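PDB 4AIP: Fe-regulated protein B from Neisseria meningitidis, which probably imports iron across the outer membrane as a TonB-dependent transporter, a beta-barrel closed from within by a plug domain. Local coordinates for residues B[223-235]-B[715-729]. Sequence-based numbering, arbitrary orientation.
Sequences EKDYEAGKGFRNV and FYYPHSQRWTNTLPG
The hydroxyl of Tyr226 donates a hydrogen bond to the carbonyl of Pro728, with 2.7 Å between Tyr226 OH and Pro728 O. The hydroxyl approaches tilted 16° from the carbonyl plane, while the carbonyl oxygens of Pro728 and Gly729 both sit at the edge of the phenol ring. With CG between its backbone N and carbonyl carbon (chi1 74°), Tyr226 reaches across to residues 727-729, and the long phenol carries its hydroxyl to the Pro728 carbonyl, which satisfies it in a buried place.

Proline suits its position by offering a rigid apolar ring. Pro728 CG rests 3.5 Å from Ala228 CB, where a methyl lets the chains come close, and it also lies over one face of the Phe232 ring. Pro728 CB meets the edge of the Phe715 ring. Phe232 CB stands over the Phe715 face, 3.9 Å from the ring centroid, as a CH-pi contact, and the two rings meet obliquely with planes at 64°. Gly229 and Gly231 belong to a type II turn closed by Phe232 N to Gly229 O. Having no side chain lets Gly229 CA lie 3.6 Å from Phe715 N, and Gly231 takes backbone angles that favour glycine. Within 715-729, Gly729 N donates a hydrogen bond to Tyr716 O (2.7 Å), and Gly729 CA lies over the Tyr716 ring.

The contact joins the loops 223-246 and 709-733, both expected to be extracellular from the family topology, across the barrel closure where strand 185-194 pairs with 733-741; residues 725-729 open the predicted TonB C-terminal box. One directed bond thus fixes the tyrosine end, while the rest of the join relies on apolar and aromatic fit.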
loop_
_atom_site.group_PDB
_atom_site.type_symbol
_atom_site.label_atom_id
_atom_site.label_comp_id
_atom_site.label_asym_id
_atom_site.label_seq_id
_atom_site.Cartn_x
_atom_site.Cartn_y
_atom_site.Cartn_z
ATOM N N GLU B 223 -3.473 13.280 6.570
ATOM C CA GLU B 223 -3.466 14.462 7.456
ATOM C C GLU B 223 -2.274 14.444 8.390
ATOM O O GLU B 223 -2.021 13.451 9.062
ATOM C CB GLU B 223 -4.756 14.518 8.294
ATOM C CG GLU B 223 -6.039 14.731 7.495
ATOM C CD GLU B 223 -7.260 15.064 8.368
ATOM O OE1 GLU B 223 -7.405 14.520 9.513
ATOM O OE2 GLU B 223 -8.105 15.889 7.908
ATOM N N LYS B 224 -1.585 15.575 8.468
ATOM C CA LYS B 224 -0.478 15.726 9.410
ATOM C C LYS B 224 -0.963 16.139 10.804
ATOM O O LYS B 224 -2.146 16.396 10.977
ATOM C CB LYS B 224 0.486 16.765 8.853
ATOM C CG LYS B 224 1.669 16.187 8.135
ATOM C CD LYS B 224 1.368 15.201 7.053
ATOM C CE LYS B 224 2.375 14.037 7.150
ATOM N NZ LYS B 224 2.000 12.848 6.330
ATOM N N ASP B 225 -0.049 16.156 11.790
ATOM C CA ASP B 225 -0.265 16.835 13.058
ATOM C C ASP B 225 -0.863 18.227 12.801
ATOM O O ASP B 225 -0.296 19.008 11.974
ATOM C CB ASP B 225 1.042 16.979 13.835
ATOM C CG ASP B 225 1.480 15.669 14.424
ATOM O OD1 ASP B 225 0.708 14.672 14.355
ATOM O OD2 ASP B 225 2.582 15.617 14.998
ATOM N N TYR B 226 -2.004 18.516 13.448
ATOM C CA TYR B 226 -2.656 19.791 13.253
ATOM C C TYR B 226 -2.157 20.836 14.235
ATOM O O TYR B 226 -1.798 20.526 15.373
ATOM C CB TYR B 226 -4.191 19.663 13.317
ATOM C CG TYR B 226 -4.759 19.449 14.694
ATOM C CD1 TYR B 226 -4.902 18.169 15.217
ATOM C CD2 TYR B 226 -5.158 20.540 15.478
ATOM C CE1 TYR B 226 -5.430 17.952 16.463
ATOM C CE2 TYR B 226 -5.694 20.337 16.762
ATOM C CZ TYR B 226 -5.825 19.028 17.242
ATOM O OH TYR B 226 -6.310 18.797 18.501
ATOM N N GLU B 227 -2.143 22.074 13.760
ATOM C CA GLU B 227 -1.770 23.219 14.559
ATOM C C GLU B 227 -3.028 23.758 15.259
ATOM O O GLU B 227 -4.017 24.064 14.611
ATOM C CB GLU B 227 -1.162 24.263 13.645
ATOM C CG GLU B 227 -0.621 25.503 14.307
ATOM C CD GLU B 227 0.198 26.355 13.336
ATOM O OE1 GLU B 227 1.000 25.778 12.565
ATOM O OE2 GLU B 227 0.036 27.597 13.370
ATOM N N ALA B 228 -3.008 23.839 16.586
ATOM C CA ALA B 228 -4.115 24.478 17.323
ATOM C C ALA B 228 -4.072 26.002 17.166
ATOM O O ALA B 228 -3.124 26.557 16.592
ATOM C CB ALA B 228 -4.068 24.100 18.746
ATOM N N GLY B 229 -5.105 26.671 17.659
ATOM C CA GLY B 229 -5.178 28.114 17.602
ATOM C C GLY B 229 -4.062 28.798 18.373
ATOM O O GLY B 229 -3.252 28.180 19.077
ATOM N N LYS B 230 -4.044 30.108 18.253
ATOM C CA LYS B 230 -2.958 30.922 18.770
ATOM C C LYS B 230 -2.738 30.918 20.291
ATOM O O LYS B 230 -3.640 31.203 21.068
ATOM C CB LYS B 230 -3.151 32.328 18.285
ATOM C CG LYS B 230 -2.117 33.241 18.782
ATOM C CD LYS B 230 -2.632 34.604 18.694
ATOM C CE LYS B 230 -1.484 35.491 18.445
ATOM N NZ LYS B 230 -1.884 36.821 18.892
ATOM N N GLY B 231 -1.515 30.609 20.688
ATOM C CA GLY B 231 -1.175 30.493 22.085
ATOM C C GLY B 231 -0.891 29.073 22.508
ATOM O O GLY B 231 -0.273 28.870 23.539
ATOM N N PHE B 232 -1.343 28.094 21.720
ATOM C CA PHE B 232 -1.049 26.694 21.992
ATOM C C PHE B 232 0.415 26.393 21.783
ATOM O O PHE B 232 1.026 26.792 20.799
ATOM C CB PHE B 232 -1.911 25.719 21.163
ATOM C CG PHE B 232 -1.553 24.259 21.379
ATOM C CD1 PHE B 232 -1.957 23.592 22.542
ATOM C CD2 PHE B 232 -0.787 23.562 20.444
ATOM C CE1 PHE B 232 -1.621 22.260 22.773
ATOM C CE2 PHE B 232 -0.433 22.234 20.675
ATOM C CZ PHE B 232 -0.857 21.577 21.848
ATOM N N ARG B 233 0.956 25.647 22.722
ATOM C CA ARG B 233 2.344 25.317 22.718
ATOM C C ARG B 233 2.453 23.889 23.252
ATOM O O ARG B 233 1.822 23.517 24.246
ATOM C CB ARG B 233 3.070 26.412 23.501
ATOM C CG ARG B 233 4.462 26.185 24.017
ATOM C CD ARG B 233 4.876 27.498 24.738
ATOM N NE ARG B 233 5.752 27.337 25.916
ATOM C CZ ARG B 233 5.353 27.079 27.171
ATOM N NH1 ARG B 233 4.062 26.909 27.475
ATOM N NH2 ARG B 233 6.263 26.969 28.136
ATOM N N ASN B 234 3.217 23.072 22.542
ATOM C CA ASN B 234 3.100 21.641 22.715
ATOM C C ASN B 234 4.107 20.876 23.546
ATOM O O ASN B 234 4.001 19.653 23.554
ATOM C CB ASN B 234 2.950 20.896 21.366
ATOM C CG ASN B 234 4.243 20.875 20.540
ATOM O OD1 ASN B 234 5.346 21.043 21.058
ATOM N ND2 ASN B 234 4.103 20.687 19.240
ATOM N N VAL B 235 5.075 21.510 24.198
ATOM C CA VAL B 235 5.995 20.749 25.098
ATOM C C VAL B 235 7.376 20.501 24.497
ATOM O O VAL B 235 8.352 20.237 25.209
ATOM C CB VAL B 235 5.387 19.394 25.661
ATOM C CG1 VAL B 235 5.808 18.148 24.829
ATOM C CG2 VAL B 235 5.781 19.205 27.103
ATOM N N PHE B 715 -7.682 29.606 19.763
ATOM C CA PHE B 715 -7.228 28.549 20.658
ATOM C C PHE B 715 -8.351 28.139 21.608
ATOM O O PHE B 715 -8.769 28.933 22.463
ATOM C CB PHE B 715 -5.995 29.015 21.461
ATOM C CG PHE B 715 -5.451 27.970 22.439
ATOM C CD1 PHE B 715 -5.649 26.593 22.219
ATOM C CD2 PHE B 715 -4.681 28.355 23.555
ATOM C CE1 PHE B 715 -5.138 25.634 23.103
ATOM C CE2 PHE B 715 -4.203 27.385 24.471
ATOM C CZ PHE B 715 -4.419 26.035 24.221
ATOM N N TYR B 716 -8.829 26.900 21.508
ATOM C CA TYR B 716 -9.929 26.471 22.350
ATOM C C TYR B 716 -9.978 24.998 22.434
ATOM O O TYR B 716 -9.434 24.326 21.519
ATOM C CB TYR B 716 -11.274 26.979 21.810
ATOM C CG TYR B 716 -11.697 26.294 20.528
ATOM C CD1 TYR B 716 -11.192 26.720 19.283
ATOM C CD2 TYR B 716 -12.578 25.150 20.554
ATOM C CE1 TYR B 716 -11.614 26.067 18.075
ATOM C CE2 TYR B 716 -12.958 24.470 19.353
ATOM C CZ TYR B 716 -12.499 24.938 18.136
ATOM O OH TYR B 716 -12.854 24.292 16.962
ATOM N N TYR B 717 -10.670 24.516 23.495
ATOM C CA TYR B 717 -11.100 23.105 23.685
ATOM C C TYR B 717 -12.593 22.932 23.522
ATOM O O TYR B 717 -13.363 23.587 24.189
ATOM C CB TYR B 717 -10.684 22.543 25.059
ATOM C CG TYR B 717 -9.177 22.529 25.188
ATOM C CD1 TYR B 717 -8.400 21.429 24.710
ATOM C CD2 TYR B 717 -8.500 23.647 25.723
ATOM C CE1 TYR B 717 -7.039 21.429 24.834
ATOM C CE2 TYR B 717 -7.125 23.646 25.844
ATOM C CZ TYR B 717 -6.397 22.544 25.388
ATOM O OH TYR B 717 -5.018 22.578 25.496
ATOM N N PRO B 718 -13.020 22.006 22.647
ATOM C CA PRO B 718 -14.463 21.734 22.565
ATOM C C PRO B 718 -14.932 21.079 23.831
ATOM O O PRO B 718 -14.134 20.522 24.596
ATOM C CB PRO B 718 -14.576 20.712 21.394
ATOM C CG PRO B 718 -13.341 20.945 20.578
ATOM C CD PRO B 718 -12.270 21.223 21.643
ATOM N N HIS B 719 -16.245 21.093 23.997
ATOM C CA HIS B 719 -16.905 20.605 25.206
ATOM C C HIS B 719 -17.147 19.093 25.371
ATOM O O HIS B 719 -17.109 18.599 26.502
ATOM C CB HIS B 719 -18.124 21.472 25.539
ATOM C CG HIS B 719 -17.728 22.836 26.016
ATOM N ND1 HIS B 719 -18.631 23.854 26.225
ATOM C CD2 HIS B 719 -16.502 23.366 26.256
ATOM C CE1 HIS B 719 -17.980 24.946 26.584
ATOM N NE2 HIS B 719 -16.690 24.672 26.619
ATOM N N SER B 720 -17.339 18.346 24.291
ATOM C CA SER B 720 -17.588 16.908 24.466
ATOM C C SER B 720 -16.318 16.141 24.573
ATOM O O SER B 720 -15.877 15.532 23.635
ATOM C CB SER B 720 -18.413 16.364 23.317
ATOM O OG SER B 720 -19.430 17.277 22.984
ATOM N N GLN B 721 -15.722 16.144 25.733
ATOM C CA GLN B 721 -14.487 15.403 25.952
ATOM C C GLN B 721 -14.257 15.714 27.402
ATOM O O GLN B 721 -15.050 16.446 27.974
ATOM C CB GLN B 721 -13.337 15.961 25.073
ATOM C CG GLN B 721 -12.841 17.352 25.476
ATOM C CD GLN B 721 -12.211 18.107 24.376
ATOM O OE1 GLN B 721 -12.754 18.197 23.298
ATOM N NE2 GLN B 721 -11.051 18.671 24.638
ATOM N N ARG B 722 -13.201 15.196 28.023
ATOM C CA ARG B 722 -12.949 15.603 29.389
ATOM C C ARG B 722 -12.537 17.059 29.419
ATOM O O ARG B 722 -12.124 17.625 28.409
ATOM C CB ARG B 722 -11.891 14.747 30.028
ATOM C CG ARG B 722 -12.002 13.279 29.713
ATOM C CD ARG B 722 -10.952 12.605 30.543
ATOM N NE ARG B 722 -10.835 11.183 30.281
ATOM C CZ ARG B 722 -11.458 10.242 30.975
ATOM N NH1 ARG B 722 -12.273 10.556 31.958
ATOM N NH2 ARG B 722 -11.269 8.976 30.673
ATOM N N TRP B 723 -12.615 17.635 30.604
ATOM C CA TRP B 723 -12.561 19.076 30.820
ATOM C C TRP B 723 -11.175 19.599 31.174
ATOM O O TRP B 723 -10.951 20.829 31.187
ATOM C CB TRP B 723 -13.510 19.390 31.961
ATOM C CG TRP B 723 -12.893 19.172 33.301
ATOM C CD1 TRP B 723 -12.572 17.955 33.918
ATOM C CD2 TRP B 723 -12.518 20.199 34.208
ATOM N NE1 TRP B 723 -12.053 18.190 35.167
ATOM C CE2 TRP B 723 -11.997 19.554 35.377
ATOM C CE3 TRP B 723 -12.621 21.605 34.178
ATOM C CZ2 TRP B 723 -11.522 20.286 36.485
ATOM C CZ3 TRP B 723 -12.176 22.327 35.258
ATOM C CH2 TRP B 723 -11.623 21.669 36.418
ATOM N N THR B 724 -10.266 18.671 31.477
ATOM C CA THR B 724 -8.866 18.971 31.781
ATOM C C THR B 724 -8.299 19.342 30.408
ATOM O O THR B 724 -9.043 19.311 29.446
ATOM C CB THR B 724 -8.208 17.746 32.425
ATOM O OG1 THR B 724 -8.640 16.559 31.722
ATOM C CG2 THR B 724 -8.627 17.650 33.917
ATOM N N ASN B 725 -7.074 19.778 30.214
ATOM C CA ASN B 725 -6.936 20.380 28.854
ATOM C C ASN B 725 -6.449 19.445 27.734
ATOM O O ASN B 725 -5.302 19.502 27.331
ATOM C CB ASN B 725 -6.252 21.748 28.852
ATOM C CG ASN B 725 -7.170 22.884 29.370
ATOM O OD1 ASN B 725 -6.752 23.668 30.208
ATOM N ND2 ASN B 725 -8.406 22.973 28.858
ATOM N N THR B 726 -7.372 18.623 27.221
ATOM C CA THR B 726 -7.022 17.454 26.440
ATOM C C THR B 726 -6.593 17.716 24.995
ATOM O O THR B 726 -5.428 17.572 24.693
ATOM C CB THR B 726 -8.139 16.416 26.415
ATOM O OG1 THR B 726 -9.214 16.885 25.588
ATOM C CG2 THR B 726 -8.589 16.121 27.790
ATOM N N LEU B 727 -7.536 18.024 24.101
ATOM C CA LEU B 727 -7.194 18.210 22.699
ATOM C C LEU B 727 -7.910 19.400 22.102
ATOM O O LEU B 727 -9.124 19.399 21.991
ATOM C CB LEU B 727 -7.481 16.939 21.857
ATOM C CG LEU B 727 -6.681 15.672 22.133
ATOM C CD1 LEU B 727 -7.242 14.546 21.323
ATOM C CD2 LEU B 727 -5.256 15.874 21.794
ATOM N N PRO B 728 -7.149 20.411 21.679
ATOM C CA PRO B 728 -7.793 21.652 21.252
ATOM C C PRO B 728 -8.428 21.530 19.886
ATOM O O PRO B 728 -8.164 20.590 19.154
ATOM C CB PRO B 728 -6.633 22.676 21.228
ATOM C CG PRO B 728 -5.400 21.888 21.106
ATOM C CD PRO B 728 -5.678 20.458 21.568
ATOM N N GLY B 729 -9.281 22.494 19.550
ATOM C CA GLY B 729 -9.819 22.625 18.177
ATOM C C GLY B 729 -8.717 22.928 17.167
ATOM O O GLY B 729 -7.604 23.379 17.529
#